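PDB 1UYN: NalP translocator from Neisseria meningitidis, which forms a hydrophilic beta-barrel pore in the outer membrane through which the secreted protease passenger domain of this autotransporter is moved to the bacterial cell surface. Local coordinates for residues 31-36 with 122-127; 59-64 with 95-100; 171-176 with 212-217. All blocks are in the same frame, centred on the assembly; numbering follows the deposited sequence.

All three contacts belong to one antiparallel barrel of 12 strands, with helix 12-34 inside it. Contact 1 sets the end of that helix against strand 121-139. Contact 2 joins strands 62-79 and 82-97. Contact 3 joins strands 172-192 and 199-219. Along the chain, contact 2 is nested within the loop closed by contact 1, and contact 3 follows both. Contacts 1 and 3 share one side of the chain's centre, with centres about 14 Å apart, and they touch through Glu176. Contact 2 lies on the opposite side, its centre about 33 Å from that of contact 1. Contacts 2 and 3 thus join neighbouring strands of the pore wall, and contact 1 fastens the helix within the pore to that wall.

Contact 1 of 3, residues 31-36 with 122-127; sequences AVSDGL and YLKGLF
Ser33, near the C-terminal end of helix 12-34, faces Leu126 of strand 121-139 at a CA to CA distance of 7.2 Å, so the two meet through side chains. Lys124 carries the polar part. Its chain is extended beyond CG, and NZ reaches the helix alongside Ser33. NZ donates to Ser33 O at 2.9 Å, approaching from above the carbonyl plane, 52° out of it. Ser33 OG, anti to the backbone N (chi1 167°), lies toward the lysine and accepts a second bond from Lys124 NZ at 3.1 Å. The ammonium group also forms salt bridges with Asp37 and Glu176, so this buried charge is gripped by Asp37 just after the helix segment and by Glu176 of the barrel wall.

The apolar part is carried by Leu126 and Leu36. Leu126 turns both its methyls to Ser33 CB, with CD2 at 3.6 Å. Leu36 runs past Lys124 in the opposite direction, and its CD1 lies 3.8 Å from Lys124 CD. The same methyl is 4.1 Å from Leu126 CD2. This is the arrangement of an autotransporter translocator domain, whose N-terminal helix occupies the pore of the barrel and is held there by residues of the inner wall.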
loop_
_atom_site.group_PDB
_atom_site.type_symbol
_atom_site.label_atom_id
_atom_site.label_comp_id
_atom_site.label_asym_id
_atom_site.label_seq_id
_atom_site.Cartn_x
_atom_site.Cartn_y
_atom_site.Cartn_z
ATOM N N ALA A 31 -2.196 -0.012 5.946
ATOM C CA ALA A 31 -3.069 -0.968 6.609
ATOM C C ALA A 31 -2.440 -1.558 7.897
ATOM O O ALA A 31 -3.093 -1.771 8.918
ATOM C CB ALA A 31 -3.441 -2.081 5.604
ATOM N N VAL A 32 -1.157 -1.822 7.826
ATOM C CA VAL A 32 -0.402 -2.300 8.956
ATOM C C VAL A 32 -0.254 -1.188 10.011
ATOM O O VAL A 32 -0.247 -1.449 11.215
ATOM C CB VAL A 32 0.994 -2.765 8.435
ATOM C CG1 VAL A 32 1.982 -3.107 9.567
ATOM C CG2 VAL A 32 0.809 -3.943 7.512
ATOM N N SER A 33 -0.092 0.048 9.548
ATOM C CA SER A 33 0.005 1.216 10.430
ATOM C C SER A 33 -1.332 1.535 11.067
ATOM O O SER A 33 -1.383 2.043 12.159
ATOM C CB SER A 33 0.502 2.461 9.657
ATOM O OG SER A 33 0.313 3.646 10.403
ATOM N N ASP A 34 -2.422 1.265 10.376
ATOM C CA ASP A 34 -3.737 1.466 10.960
ATOM C C ASP A 34 -3.923 0.448 12.105
ATOM O O ASP A 34 -4.466 0.789 13.161
ATOM C CB ASP A 34 -4.828 1.410 9.859
ATOM C CG ASP A 34 -4.736 2.646 8.872
ATOM O OD1 ASP A 34 -4.029 3.636 9.239
ATOM O OD2 ASP A 34 -5.310 2.713 7.723
ATOM N N GLY A 35 -3.372 -0.754 11.919
ATOM C CA GLY A 35 -3.406 -1.816 12.887
ATOM C C GLY A 35 -2.725 -1.562 14.199
ATOM O O GLY A 35 -2.899 -2.321 15.163
ATOM N N LEU A 36 -1.898 -0.526 14.232
ATOM C CA LEU A 36 -1.269 -0.042 15.464
ATOM C C LEU A 36 -2.224 0.745 16.360
ATOM O O LEU A 36 -2.014 0.809 17.572
ATOM C CB LEU A 36 -0.064 0.824 15.134
ATOM C CG LEU A 36 1.140 0.092 14.545
ATOM C CD1 LEU A 36 2.083 1.091 13.932
ATOM C CD2 LEU A 36 1.887 -0.762 15.569
ATOM N N TYR A 122 1.244 10.459 19.506
ATOM C CA TYR A 122 2.144 9.319 19.377
ATOM C C TYR A 122 3.104 9.475 18.245
ATOM O O TYR A 122 2.927 10.336 17.427
ATOM C CB TYR A 122 1.338 8.033 19.135
ATOM C CG TYR A 122 0.441 8.148 17.959
ATOM C CD1 TYR A 122 0.914 7.934 16.672
ATOM C CD2 TYR A 122 -0.862 8.571 18.120
ATOM C CE1 TYR A 122 0.094 8.079 15.601
ATOM C CE2 TYR A 122 -1.683 8.737 17.040
ATOM C CZ TYR A 122 -1.208 8.474 15.799
ATOM O OH TYR A 122 -2.042 8.646 14.763
ATOM N N LEU A 123 4.106 8.614 18.180
ATOM C CA LEU A 123 4.922 8.544 16.977
ATOM C C LEU A 123 4.873 7.140 16.485
ATOM O O LEU A 123 4.797 6.257 17.289
ATOM C CB LEU A 123 6.370 9.024 17.252
ATOM C CG LEU A 123 7.640 8.144 17.157
ATOM C CD1 LEU A 123 8.215 7.875 15.724
ATOM C CD2 LEU A 123 8.716 8.820 17.995
ATOM N N LYS A 124 4.886 6.955 15.164
ATOM C CA LYS A 124 4.983 5.639 14.517
ATOM C C LYS A 124 6.241 5.506 13.641
ATOM O O LYS A 124 6.548 6.399 12.886
ATOM C CB LYS A 124 3.793 5.412 13.582
ATOM C CG LYS A 124 2.427 5.233 14.226
ATOM C CD LYS A 124 1.356 4.770 13.160
ATOM C CE LYS A 124 -0.064 4.597 13.786
ATOM N NZ LYS A 124 -1.126 4.848 12.809
ATOM N N GLY A 125 6.943 4.388 13.747
ATOM C CA GLY A 125 7.951 3.951 12.791
ATOM C C GLY A 125 7.397 2.787 11.999
ATOM O O GLY A 125 6.756 1.934 12.542
ATOM N N LEU A 126 7.597 2.787 10.695
ATOM C CA LEU A 126 7.140 1.728 9.789
ATOM C C LEU A 126 8.323 1.271 8.930
ATOM O O LEU A 126 9.171 2.063 8.570
ATOM C CB LEU A 126 6.020 2.236 8.868
ATOM C CG LEU A 126 4.868 2.982 9.566
ATOM C CD1 LEU A 126 3.983 3.697 8.599
ATOM C CD2 LEU A 126 4.035 2.041 10.416
ATOM N N PHE A 127 8.373 -0.018 8.641
ATOM C CA PHE A 127 9.383 -0.589 7.756
ATOM C C PHE A 127 8.767 -1.747 6.960
ATOM O O PHE A 127 7.912 -2.480 7.441
ATOM C CB PHE A 127 10.571 -1.088 8.569
ATOM C CG PHE A 127 11.566 -1.872 7.764
ATOM C CD1 PHE A 127 12.523 -1.210 6.984
ATOM C CD2 PHE A 127 11.546 -3.268 7.755
ATOM C CE1 PHE A 127 13.460 -1.920 6.213
ATOM C CE2 PHE A 127 12.504 -3.986 6.995
ATOM C CZ PHE A 127 13.447 -3.298 6.224
#

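Contact 2 of 3, residues 59-64 with 95-100; sequences GGVEGK and WSENSA
Gly63 and Lys64 lie against Trp95 and Ser96 where strands 62-79 and 82-97 run antiparallel, their short axes at 145°. The close side is the one with the indole. Trp95 CG is anti to the backbone N (chi1 165°), and the ring lies beneath the backbone of the facing strand. Lys64 N sits 3.8 Å above the ring plane, offset toward the rim. At the ring edge, Trp95 NE1 donates to Glu97 OE2 at 2.8 Å, with the acceptor close to the ring plane. This bond limits the rotation of both side chains. Val61 CG1 packs obliquely on the carboxylate carbon, 3.5 Å from Glu97 CD.

The pairing belongs to a hairpin of the translocator barrel, at its open end away from the connecting turn. Helix 12-34 covers the inner side: Thr12 touches Val61 and Glu97. Asp16 brings a like charge near Glu97, which may raise the affinity of either carboxylate for a proton.

The other face is looser. Lys64 and Ser96 form a hydrogen-bonded pair, with Ser96 N to Lys64 O at 3.0 Å. Lys64 CB and Ser96 CB are 4.3 Å apart, the nearest their side chains come, and Lys64 is on the exposed surface.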
loop_
_atom_site.group_PDB
_atom_site.type_symbol
_atom_site.label_atom_id
_atom_site.label_comp_id
_atom_site.label_asym_id
_atom_site.label_seq_id
_atom_site.Cartn_x
_atom_site.Cartn_y
_atom_site.Cartn_z
ATOM N N GLY A 59 2.203 9.482 -17.852
ATOM C CA GLY A 59 3.005 10.146 -18.861
ATOM C C GLY A 59 2.634 9.698 -20.251
ATOM O O GLY A 59 3.474 9.198 -20.983
ATOM N N GLY A 60 1.362 9.857 -20.599
ATOM C CA GLY A 60 0.891 9.618 -21.955
ATOM C C GLY A 60 0.189 8.275 -22.140
ATOM O O GLY A 60 -0.563 8.083 -23.114
ATOM N N VAL A 61 0.398 7.361 -21.194
ATOM C CA VAL A 61 -0.122 6.009 -21.299
ATOM C C VAL A 61 -1.142 5.755 -20.201
ATOM O O VAL A 61 -0.771 5.749 -19.038
ATOM C CB VAL A 61 1.047 5.001 -21.183
ATOM C CG1 VAL A 61 0.604 3.609 -21.535
ATOM C CG2 VAL A 61 2.207 5.427 -22.087
ATOM N N GLU A 62 -2.415 5.552 -20.566
ATOM C CA GLU A 62 -3.444 5.108 -19.600
ATOM C C GLU A 62 -3.336 3.624 -19.360
ATOM O O GLU A 62 -3.057 2.864 -20.270
ATOM C CB GLU A 62 -4.922 5.426 -20.021
ATOM C CG GLU A 62 -5.845 5.780 -18.814
ATOM C CD GLU A 62 -7.354 5.529 -19.031
ATOM O OE1 GLU A 62 -7.787 4.351 -19.029
ATOM O OE2 GLU A 62 -8.136 6.507 -19.176
ATOM N N GLY A 63 -3.619 3.224 -18.133
ATOM C CA GLY A 63 -3.596 1.838 -17.752
ATOM C C GLY A 63 -4.580 1.538 -16.659
ATOM O O GLY A 63 -5.216 2.448 -16.107
ATOM N N LYS A 64 -4.741 0.249 -16.376
ATOM C CA LYS A 64 -5.724 -0.197 -15.418
ATOM C C LYS A 64 -5.037 -1.172 -14.479
ATOM O O LYS A 64 -4.566 -2.237 -14.886
ATOM C CB LYS A 64 -6.934 -0.834 -16.124
ATOM C CG LYS A 64 -7.987 0.175 -16.595
ATOM C CD LYS A 64 -8.874 -0.325 -17.756
ATOM C CE LYS A 64 -10.066 0.625 -18.009
ATOM N NZ LYS A 64 -10.536 0.689 -19.456
ATOM N N TRP A 95 -1.659 -4.979 -14.370
ATOM C CA TRP A 95 -1.593 -3.678 -14.986
ATOM C C TRP A 95 -1.781 -3.835 -16.540
ATOM O O TRP A 95 -1.123 -4.622 -17.198
ATOM C CB TRP A 95 -0.274 -3.004 -14.625
ATOM C CG TRP A 95 -0.004 -1.838 -15.527
ATOM C CD1 TRP A 95 0.695 -1.865 -16.689
ATOM C CD2 TRP A 95 -0.520 -0.506 -15.395
ATOM N NE1 TRP A 95 0.682 -0.623 -17.268
ATOM C CE2 TRP A 95 -0.050 0.234 -16.493
ATOM C CE3 TRP A 95 -1.323 0.142 -14.445
ATOM C CZ2 TRP A 95 -0.361 1.581 -16.690
ATOM C CZ3 TRP A 95 -1.633 1.497 -14.635
ATOM C CH2 TRP A 95 -1.158 2.194 -15.756
ATOM N N SER A 96 -2.688 -3.045 -17.095
ATOM C CA SER A 96 -3.044 -3.103 -18.512
ATOM C C SER A 96 -2.764 -1.790 -19.190
ATOM O O SER A 96 -2.827 -0.764 -18.564
ATOM C CB SER A 96 -4.535 -3.390 -18.673
ATOM O OG SER A 96 -4.701 -4.747 -18.923
ATOM N N GLU A 97 -2.535 -1.847 -20.491
ATOM C CA GLU A 97 -2.192 -0.695 -21.321
ATOM C C GLU A 97 -2.611 -1.037 -22.741
ATOM O O GLU A 97 -2.952 -2.194 -23.020
ATOM C CB GLU A 97 -0.694 -0.537 -21.365
ATOM C CG GLU A 97 -0.113 0.341 -20.306
ATOM C CD GLU A 97 1.408 0.368 -20.374
ATOM O OE1 GLU A 97 1.966 0.122 -21.454
ATOM O OE2 GLU A 97 2.050 0.638 -19.338
ATOM N N ASN A 98 -2.545 -0.073 -23.656
ATOM C CA ASN A 98 -2.605 -0.432 -25.051
ATOM C C ASN A 98 -1.399 -1.363 -25.254
ATOM O O ASN A 98 -0.272 -1.074 -24.784
ATOM C CB ASN A 98 -2.546 0.797 -25.987
ATOM C CG ASN A 98 -2.510 0.401 -27.496
ATOM O OD1 ASN A 98 -3.469 -0.216 -28.021
ATOM N ND2 ASN A 98 -1.397 0.743 -28.191
ATOM N N SER A 99 -1.649 -2.510 -25.886
ATOM C CA SER A 99 -0.566 -3.308 -26.441
ATOM C C SER A 99 0.100 -4.309 -25.505
ATOM O O SER A 99 0.991 -5.051 -25.949
ATOM C CB SER A 99 0.535 -2.381 -27.020
ATOM O OG SER A 99 0.268 -2.083 -28.375
ATOM N N ALA A 100 -0.295 -4.333 -24.233
ATOM C CA ALA A 100 0.536 -4.964 -23.205
ATOM C C ALA A 100 -0.138 -5.040 -21.856
ATOM O O ALA A 100 -0.815 -4.106 -21.430
ATOM C CB ALA A 100 1.851 -4.184 -23.031
#

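Contact 3 of 3, residues 171-176 with 212-217; sequences GDLTVE and AGLKLS
The hairpin of strands 172-192 and 199-219 forms part of the transmembrane barrel wall, and Thr174 pairs with Lys215 in the middle of this contact. The two short strands are antiparallel, with axes at 165° and 4.6 Å apart at the closest. Thr174 N gives a hydrogen bond to Lys215 O at 2.9 Å, and Lys215 N returns one to Thr174 O at 3.0 Å. Asp172 pairs with Ser217 in the same way, though the bond from Ser217 N is weak. Glu176 N bonds to Gly213 O. Between these pairs, Leu173 faces Leu216 and Val175 faces Leu214 as non-hydrogen-bonded pairs. CA-H...O contacts, such as Leu173 CA to Lys215 O, add to the pairing between strands.

The two faces differ sharply. Asp172, Thr174, Glu176, Lys215 and Ser217 share the polar face. Thr174 OG1 lies between the backbone N and the carbonyl carbon (chi1 55°), which sets it beside Lys215 CB at 3.2 Å. These two side chains run side by side in the same direction. Beyond them, Lys215 makes a cation-pi contact with Phe227, and the end of Glu176 leads off to Tyr122 of strand 121-139.

Leu173, Val175, Leu214 and Leu216 form the other face. Val175 and Leu214 lie side by side, with Val175 CG2 3.7 Å from Leu214 CD2. Leu173 CD1 reaches the same leucine methyl, Leu214 CD2, at 4.3 Å. Apolar residues on the outer surface, probably facing lipid, and polar ones lining the interior are typical of an outer-membrane beta-barrel with a hydrophilic pore.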
loop_
_atom_site.group_PDB
_atom_site.type_symbol
_atom_site.label_atom_id
_atom_site.label_comp_id
_atom_site.label_asym_id
_atom_site.label_seq_id
_atom_site.Cartn_x
_atom_site.Cartn_y
_atom_site.Cartn_z
ATOM N N GLY A 171 -17.150 11.422 20.247
ATOM C CA GLY A 171 -16.063 10.961 19.389
ATOM C C GLY A 171 -14.801 11.743 18.987
ATOM O O GLY A 171 -14.630 12.943 19.256
ATOM N N ASP A 172 -13.970 11.032 18.213
ATOM C CA ASP A 172 -12.496 11.178 18.162
ATOM C C ASP A 172 -11.897 11.597 16.795
ATOM O O ASP A 172 -12.029 10.877 15.825
ATOM C CB ASP A 172 -11.888 9.821 18.604
ATOM C CG ASP A 172 -10.379 9.799 18.553
ATOM O OD1 ASP A 172 -9.767 10.865 18.292
ATOM O OD2 ASP A 172 -9.708 8.753 18.748
ATOM N N LEU A 173 -11.254 12.773 16.758
ATOM C CA LEU A 173 -10.419 13.268 15.638
ATOM C C LEU A 173 -8.890 13.107 15.870
ATOM O O LEU A 173 -8.315 13.808 16.704
ATOM C CB LEU A 173 -10.710 14.765 15.377
ATOM C CG LEU A 173 -9.971 15.441 14.201
ATOM C CD1 LEU A 173 -10.496 14.928 12.849
ATOM C CD2 LEU A 173 -10.065 16.935 14.257
ATOM N N THR A 174 -8.241 12.212 15.112
ATOM C CA THR A 174 -6.779 12.111 15.081
ATOM C C THR A 174 -6.215 12.746 13.828
ATOM O O THR A 174 -6.706 12.496 12.735
ATOM C CB THR A 174 -6.306 10.631 15.153
ATOM O OG1 THR A 174 -6.903 9.850 14.126
ATOM C CG2 THR A 174 -6.869 9.966 16.352
ATOM N N VAL A 175 -5.196 13.586 14.002
ATOM C CA VAL A 175 -4.411 14.149 12.900
ATOM C C VAL A 175 -3.077 13.441 12.829
ATOM O O VAL A 175 -2.428 13.193 13.820
ATOM C CB VAL A 175 -4.160 15.632 13.079
ATOM C CG1 VAL A 175 -3.393 16.197 11.922
ATOM C CG2 VAL A 175 -5.500 16.385 13.243
ATOM N N GLU A 176 -2.669 13.123 11.628
ATOM C CA GLU A 176 -1.541 12.257 11.427
ATOM C C GLU A 176 -0.790 12.662 10.179
ATOM O O GLU A 176 -1.387 13.000 9.175
ATOM C CB GLU A 176 -2.004 10.809 11.335
ATOM C CG GLU A 176 -0.812 9.889 11.267
ATOM C CD GLU A 176 -1.186 8.440 11.223
ATOM O OE1 GLU A 176 -1.484 7.872 12.296
ATOM O OE2 GLU A 176 -1.141 7.883 10.117
ATOM N N ALA A 212 -0.381 13.113 5.196
ATOM C CA ALA A 212 -1.085 14.012 6.108
ATOM C C ALA A 212 -2.521 13.597 6.017
ATOM O O ALA A 212 -2.960 13.178 4.965
ATOM C CB ALA A 212 -0.914 15.486 5.708
ATOM N N GLY A 213 -3.245 13.664 7.108
ATOM C CA GLY A 213 -4.465 12.894 7.193
ATOM C C GLY A 213 -5.248 13.129 8.447
ATOM O O GLY A 213 -4.718 13.606 9.442
ATOM N N LEU A 214 -6.525 12.761 8.362
ATOM C CA LEU A 214 -7.568 13.063 9.355
ATOM C C LEU A 214 -8.363 11.812 9.518
ATOM O O LEU A 214 -8.658 11.152 8.534
ATOM C CB LEU A 214 -8.518 14.110 8.812
ATOM C CG LEU A 214 -8.049 15.565 8.766
ATOM C CD1 LEU A 214 -9.238 16.552 8.477
ATOM C CD2 LEU A 214 -7.342 15.932 10.076
ATOM N N LYS A 215 -8.668 11.447 10.750
ATOM C CA LYS A 215 -9.507 10.275 11.045
ATOM C C LYS A 215 -10.537 10.713 12.082
ATOM O O LYS A 215 -10.188 11.227 13.136
ATOM C CB LYS A 215 -8.678 9.106 11.562
ATOM C CG LYS A 215 -9.474 7.795 11.798
ATOM C CD LYS A 215 -8.522 6.619 12.097
ATOM C CE LYS A 215 -9.101 5.581 13.076
ATOM N NZ LYS A 215 -8.843 4.144 12.627
ATOM N N LEU A 216 -11.805 10.547 11.746
ATOM C CA LEU A 216 -12.912 10.957 12.595
ATOM C C LEU A 216 -13.580 9.640 12.968
ATOM O O LEU A 216 -14.396 9.126 12.214
ATOM C CB LEU A 216 -13.829 11.908 11.812
ATOM C CG LEU A 216 -15.086 12.528 12.415
ATOM C CD1 LEU A 216 -14.777 13.482 13.592
ATOM C CD2 LEU A 216 -15.888 13.286 11.316
ATOM N N SER A 217 -13.105 9.037 14.062
ATOM C CA SER A 217 -13.795 7.934 14.748
ATOM C C SER A 217 -15.061 8.403 15.513
ATOM O O SER A 217 -15.029 9.362 16.271
ATOM C CB SER A 217 -12.821 7.246 15.723
ATOM O OG SER A 217 -11.871 6.415 15.043
#